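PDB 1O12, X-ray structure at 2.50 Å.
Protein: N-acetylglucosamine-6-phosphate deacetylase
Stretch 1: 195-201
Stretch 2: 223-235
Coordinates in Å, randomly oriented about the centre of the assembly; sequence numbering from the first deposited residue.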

ATOM      1  N   GLU A 195      16.870  -5.760  -5.872  1.00 40.06           N
ATOM      2  CA  GLU A 195      17.574  -6.915  -5.342  1.00 41.20           C
ATOM      3  C   GLU A 195      16.589  -8.022  -5.025  1.00 40.40           C
ATOM      4  O   GLU A 195      16.872  -9.202  -5.222  1.00 40.47           O
ATOM      5  CB  GLU A 195      18.383  -6.542  -4.111  1.00 42.91           C
ATOM      6  CG  GLU A 195      19.555  -5.655  -4.442  1.00 44.38           C
ATOM      7  CD  GLU A 195      20.250  -5.124  -3.204  1.00 46.66           C
ATOM      8  OE1 GLU A 195      19.561  -4.614  -2.284  1.00 45.06           O
ATOM      9  OE2 GLU A 195      21.499  -5.212  -3.166  1.00 48.23           O
ATOM     10  N   PHE A 196      15.417  -7.639  -4.547  1.00 39.72           N
ATOM     11  CA  PHE A 196      14.390  -8.619  -4.276  1.00 39.11           C
ATOM     12  C   PHE A 196      13.943  -9.184  -5.623  1.00 40.39           C
ATOM     13  O   PHE A 196      13.764 -10.391  -5.759  1.00 41.21           O
ATOM     14  CB  PHE A 196      13.200  -7.973  -3.575  1.00 37.87           C
ATOM     15  CG  PHE A 196      11.993  -8.839  -3.544  1.00 35.09           C
ATOM     16  CD1 PHE A 196      11.839  -9.794  -2.560  1.00 35.72           C
ATOM     17  CD2 PHE A 196      11.041  -8.739  -4.538  1.00 33.66           C
ATOM     18  CE1 PHE A 196      10.740 -10.647  -2.569  1.00 36.79           C
ATOM     19  CE2 PHE A 196       9.945  -9.585  -4.561  1.00 35.11           C
ATOM     20  CZ  PHE A 196       9.789 -10.537  -3.582  1.00 36.13           C
HETATM   21  N   MSE A 197      13.766  -8.305  -6.611  1.00 41.46           N
HETATM   22  CA  MSE A 197      13.329  -8.713  -7.954  1.00 43.91           C
HETATM   23  C   MSE A 197      14.225  -9.763  -8.626  1.00 43.94           C
HETATM   24  O   MSE A 197      13.754 -10.572  -9.450  1.00 42.56           O
HETATM   25  CB  MSE A 197      13.222  -7.498  -8.874  1.00 46.00           C
HETATM   26  CG  MSE A 197      12.022  -6.630  -8.599  1.00 52.26           C
HETATM   27 SE   MSE A 197      10.293  -7.523  -9.002  1.00 63.85          SE
HETATM   28  CE  MSE A 197      10.320  -7.366 -10.954  1.00 57.78           C
ATOM     29  N   LYS A 198      15.512  -9.730  -8.299  1.00 42.10           N
ATOM     30  CA  LYS A 198      16.430 -10.696  -8.860  1.00 43.21           C
ATOM     31  C   LYS A 198      15.922 -12.061  -8.422  1.00 42.67           C
ATOM     32  O   LYS A 198      15.987 -13.036  -9.177  1.00 42.31           O
ATOM     33  CB  LYS A 198      17.837 -10.473  -8.307  1.00 46.27           C
ATOM     34  CG  LYS A 198      18.920 -10.248  -9.359  1.00 50.87           C
ATOM     35  CD  LYS A 198      19.950  -9.200  -8.872  1.00 54.03           C
ATOM     36  CE  LYS A 198      19.355  -7.771  -8.802  1.00 54.96           C
ATOM     37  NZ  LYS A 198      20.254  -6.757  -8.136  1.00 55.12           N
ATOM     38  N   PHE A 199      15.398 -12.125  -7.200  1.00 41.08           N
ATOM     39  CA  PHE A 199      14.886 -13.381  -6.690  1.00 40.20           C
ATOM     40  C   PHE A 199      13.460 -13.663  -7.097  1.00 39.89           C
ATOM     41  O   PHE A 199      13.075 -14.811  -7.227  1.00 40.29           O
ATOM     42  CB  PHE A 199      15.011 -13.443  -5.174  1.00 40.12           C
ATOM     43  CG  PHE A 199      16.401 -13.688  -4.707  1.00 39.60           C
ATOM     44  CD1 PHE A 199      17.303 -12.642  -4.602  1.00 40.23           C
ATOM     45  CD2 PHE A 199      16.824 -14.971  -4.404  1.00 38.58           C
ATOM     46  CE1 PHE A 199      18.617 -12.883  -4.198  1.00 41.16           C
ATOM     47  CE2 PHE A 199      18.124 -15.211  -4.007  1.00 38.86           C
ATOM     48  CZ  PHE A 199      19.022 -14.163  -3.903  1.00 38.93           C
ATOM     49  N   TYR A 200      12.673 -12.615  -7.292  1.00 40.62           N
ATOM     50  CA  TYR A 200      11.293 -12.781  -7.701  1.00 40.64           C
ATOM     51  C   TYR A 200      11.240 -13.336  -9.111  1.00 41.77           C
ATOM     52  O   TYR A 200      10.344 -14.093  -9.443  1.00 41.51           O
ATOM     53  CB  TYR A 200      10.575 -11.446  -7.673  1.00 40.76           C
ATOM     54  CG  TYR A 200       9.167 -11.510  -8.220  1.00 40.66           C
ATOM     55  CD1 TYR A 200       8.129 -12.069  -7.462  1.00 38.76           C
ATOM     56  CD2 TYR A 200       8.865 -10.989  -9.498  1.00 39.96           C
ATOM     57  CE1 TYR A 200       6.821 -12.105  -7.944  1.00 39.34           C
ATOM     58  CE2 TYR A 200       7.549 -11.017  -9.998  1.00 38.44           C
ATOM     59  CZ  TYR A 200       6.539 -11.572  -9.212  1.00 40.66           C
ATOM     60  OH  TYR A 200       5.240 -11.561  -9.659  1.00 41.31           O
ATOM     61  N   LYS A 201      12.201 -12.945  -9.942  1.00 43.78           N
ATOM     62  CA  LYS A 201      12.253 -13.419 -11.317  1.00 44.90           C
ATOM     63  C   LYS A 201      12.620 -14.894 -11.354  1.00 44.80           C
ATOM     64  O   LYS A 201      12.356 -15.569 -12.345  1.00 44.14           O
ATOM     65  CB  LYS A 201      13.300 -12.652 -12.101  1.00 48.21           C
ATOM     66  CG  LYS A 201      13.086 -11.155 -12.197  1.00 52.15           C
ATOM     67  CD  LYS A 201      14.371 -10.481 -12.730  1.00 54.00           C
ATOM     68  CE  LYS A 201      14.165  -8.992 -12.890  1.00 55.72           C
ATOM     69  NZ  LYS A 201      12.951  -8.716 -13.734  1.00 56.11           N
ATOM     70  N   GLY A 223      11.598  -0.766  -1.933  1.00 37.26           N
ATOM     71  CA  GLY A 223      12.179  -1.920  -1.256  1.00 37.97           C
ATOM     72  C   GLY A 223      11.350  -3.200  -1.243  1.00 39.19           C
ATOM     73  O   GLY A 223      10.379  -3.365  -2.012  1.00 38.47           O
ATOM     74  N   ILE A 224      11.745  -4.123  -0.368  1.00 39.05           N
ATOM     75  CA  ILE A 224      11.037  -5.398  -0.245  1.00 39.09           C
ATOM     76  C   ILE A 224       9.595  -5.165   0.184  1.00 36.68           C
ATOM     77  O   ILE A 224       8.691  -5.864  -0.253  1.00 37.90           O
ATOM     78  CB  ILE A 224      11.699  -6.355   0.812  1.00 39.84           C
ATOM     79  CG1 ILE A 224      13.036  -6.883   0.308  1.00 39.77           C
ATOM     80  CG2 ILE A 224      10.775  -7.550   1.076  1.00 40.30           C
ATOM     81  CD1 ILE A 224      13.379  -8.261   0.874  1.00 38.30           C
ATOM     82  N   THR A 225       9.392  -4.195   1.063  1.00 35.71           N
ATOM     83  CA  THR A 225       8.054  -3.880   1.560  1.00 35.24           C
ATOM     84  C   THR A 225       7.177  -3.466   0.399  1.00 34.69           C
ATOM     85  O   THR A 225       6.007  -3.833   0.332  1.00 35.94           O
ATOM     86  CB  THR A 225       8.128  -2.730   2.569  1.00 34.58           C
ATOM     87  OG1 THR A 225       9.119  -3.062   3.545  1.00 36.13           O
ATOM     88  CG2 THR A 225       6.786  -2.475   3.226  1.00 30.59           C
ATOM     89  N   GLY A 226       7.765  -2.699  -0.513  1.00 34.17           N
ATOM     90  CA  GLY A 226       7.041  -2.223  -1.674  1.00 33.39           C
ATOM     91  C   GLY A 226       6.802  -3.334  -2.663  1.00 32.72           C
ATOM     92  O   GLY A 226       5.743  -3.401  -3.296  1.00 33.81           O
ATOM     93  N   ALA A 227       7.790  -4.205  -2.807  1.00 31.45           N
ATOM     94  CA  ALA A 227       7.654  -5.350  -3.693  1.00 30.75           C
ATOM     95  C   ALA A 227       6.523  -6.186  -3.129  1.00 30.75           C
ATOM     96  O   ALA A 227       5.625  -6.595  -3.860  1.00 31.41           O
ATOM     97  CB  ALA A 227       8.934  -6.162  -3.715  1.00 30.34           C
ATOM     98  N   GLY A 228       6.560  -6.414  -1.818  1.00 31.61           N
ATOM     99  CA  GLY A 228       5.533  -7.221  -1.176  1.00 31.79           C
ATOM    100  C   GLY A 228       4.127  -6.729  -1.441  1.00 33.13           C
ATOM    101  O   GLY A 228       3.205  -7.517  -1.662  1.00 35.10           O
ATOM    102  N   LEU A 229       3.942  -5.420  -1.434  1.00 32.25           N
ATOM    103  CA  LEU A 229       2.621  -4.898  -1.672  1.00 33.26           C
ATOM    104  C   LEU A 229       2.298  -4.842  -3.154  1.00 33.30           C
ATOM    105  O   LEU A 229       1.172  -5.109  -3.556  1.00 35.20           O
ATOM    106  CB  LEU A 229       2.501  -3.492  -1.072  1.00 34.85           C
ATOM    107  CG  LEU A 229       2.720  -3.385   0.429  1.00 35.62           C
ATOM    108  CD1 LEU A 229       2.906  -1.934   0.843  1.00 33.82           C
ATOM    109  CD2 LEU A 229       1.519  -4.047   1.125  1.00 34.34           C
ATOM    110  N   LEU A 230       3.294  -4.500  -3.958  1.00 33.49           N
ATOM    111  CA  LEU A 230       3.112  -4.325  -5.397  1.00 33.90           C
ATOM    112  C   LEU A 230       2.834  -5.574  -6.188  1.00 34.23           C
ATOM    113  O   LEU A 230       1.933  -5.589  -7.033  1.00 33.98           O
ATOM    114  CB  LEU A 230       4.344  -3.644  -6.008  1.00 32.54           C
ATOM    115  CG  LEU A 230       4.313  -3.404  -7.516  1.00 31.87           C
ATOM    116  CD1 LEU A 230       3.172  -2.459  -7.849  1.00 32.07           C
ATOM    117  CD2 LEU A 230       5.633  -2.820  -7.984  1.00 31.23           C
ATOM    118  N   LEU A 231       3.615  -6.615  -5.911  1.00 34.28           N
ATOM    119  CA  LEU A 231       3.510  -7.882  -6.624  1.00 34.85           C
ATOM    120  C   LEU A 231       2.349  -8.743  -6.157  1.00 36.21           C
ATOM    121  O   LEU A 231       2.321  -9.238  -5.020  1.00 35.01           O
ATOM    122  CB  LEU A 231       4.826  -8.652  -6.491  1.00 34.91           C
ATOM    123  CG  LEU A 231       6.027  -7.805  -6.904  1.00 36.16           C
ATOM    124  CD1 LEU A 231       7.307  -8.502  -6.499  1.00 35.28           C
ATOM    125  CD2 LEU A 231       5.972  -7.519  -8.426  1.00 34.41           C
ATOM    126  N   ASP A 232       1.401  -8.947  -7.063  1.00 38.24           N
ATOM    127  CA  ASP A 232       0.204  -9.725  -6.774  1.00 39.81           C
ATOM    128  C   ASP A 232       0.351 -11.191  -6.401  1.00 38.89           C
ATOM    129  O   ASP A 232      -0.478 -11.703  -5.667  1.00 38.12           O
ATOM    130  CB  ASP A 232      -0.756  -9.583  -7.934  1.00 45.09           C
ATOM    131  CG  ASP A 232      -1.442  -8.229  -7.936  1.00 51.75           C
ATOM    132  OD1 ASP A 232      -0.746  -7.197  -7.663  1.00 54.64           O
ATOM    133  OD2 ASP A 232      -2.676  -8.203  -8.206  1.00 54.12           O
ATOM    134  N   ASP A 233       1.392 -11.865  -6.885  1.00 37.68           N
ATOM    135  CA  ASP A 233       1.578 -13.274  -6.543  1.00 36.93           C
ATOM    136  C   ASP A 233       2.638 -13.559  -5.467  1.00 35.27           C
ATOM    137  O   ASP A 233       3.072 -14.694  -5.323  1.00 35.44           O
ATOM    138  CB  ASP A 233       1.906 -14.075  -7.789  1.00 35.83           C
ATOM    139  CG  ASP A 233       3.090 -13.542  -8.486  1.00 37.92           C
ATOM    140  OD1 ASP A 233       3.478 -14.118  -9.521  1.00 37.84           O
ATOM    141  OD2 ASP A 233       3.635 -12.526  -7.987  1.00 40.29           O
ATOM    142  N   VAL A 234       3.061 -12.528  -4.747  1.00 33.37           N
ATOM    143  CA  VAL A 234       4.013 -12.658  -3.634  1.00 33.11           C
ATOM    144  C   VAL A 234       3.102 -12.701  -2.412  1.00 33.47           C
ATOM    145  O   VAL A 234       2.301 -11.776  -2.204  1.00 34.16           O
ATOM    146  CB  VAL A 234       4.918 -11.400  -3.464  1.00 31.81           C
ATOM    147  CG1 VAL A 234       5.519 -11.377  -2.065  1.00 29.38           C
ATOM    148  CG2 VAL A 234       6.011 -11.394  -4.483  1.00 29.17           C
ATOM    149  N   LYS A 235       3.198 -13.743  -1.602  1.00 32.22           N
ATOM    150  CA  LYS A 235       2.330 -13.794  -0.433  1.00 32.27           C
ATOM    151  C   LYS A 235       3.056 -13.202   0.782  1.00 31.37           C
ATOM    152  O   LYS A 235       4.287 -13.252   0.852  1.00 31.53           O
ATOM    153  CB  LYS A 235       1.889 -15.235  -0.161  1.00 32.48           C
ATOM    154  CG  LYS A 235       1.268 -15.938  -1.360  1.00 32.78           C
ATOM    155  CD  LYS A 235       0.517 -17.190  -0.914  1.00 35.70           C
ATOM    156  CE  LYS A 235      -0.080 -17.949  -2.088  1.00 37.51           C
ATOM    157  NZ  LYS A 235      -0.799 -17.031  -3.029  1.00 41.24           N
TER

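Two aromatic side chains one helical turn apart, F196 and Y200, carry most of the first stretch's share of the contact, fitting against a second stretch that runs as a helix through L230 and then leaves it in a turn. Together the two sides bury 356 Å². Both rings take the t rotamer (chi1 167° and 174°), and both CA-to-CB bonds point toward the partner.

F196 is the larger bump. The hollow that receives it is lined by I224, A227, L231 and V234. Its base meets the helix where the backbones are closest, with the CA atoms of F196 and I224 6.2 Å apart and F196 CB 4.0 Å from I224 CG1. A227 suits the next position because its side chain is a lone methyl: A227 CB already lies 3.4 Å from F196 CD2, so the ring rests almost directly on the helix. Farther out, two methyls border the ring near its plane, L231 CD1 at 3.4 Å from F196 CE2 and V234 CG2 at 4.0 Å from F196 CZ. F196 is buried, and a purely apolar ring suits a pocket walled by aliphatic groups.

L231 is the answering bump. It is the first residue to leave helical phi/psi (-79/115), though L231 N still donates a hydrogen bond to A227 O at 2.9 Å, and its CA-to-CB bond points toward the first stretch. With chi1 m and chi2 t, it pushes CD1 into the corner formed by the edge of F196 and the face of Y200. L231 CD1 stands 3.8 Å from the centroid of the Y200 ring and 12° off its normal, a CH-pi contact. The selenium of M197, a selenomethionine, closes on the same methyl: its CA-to-CB bond points sideways, but three m torsions bring SE to 4.0 Å from L231 CD1.

The type I turn from L231 to V234 brings two more partners to Y200. V234, buried and with its CA-to-CB bond toward the first stretch, sets CG2 3.6 Å from Y200 CE1; the same methyl therefore touches both rings. D233 supplies the polar end. Its CA-to-CB bond points sideways, yet chi1 p swings the carboxylate to the ring edge, where Y200 OH donates a short hydrogen bond to D233 OD2 at 2.5 Å, while OD1 is satisfied elsewhere in the structure. Tyrosine fits this partly exposed place because its ring packs on aliphatic groups while its hydroxyl reaches past them to the acid.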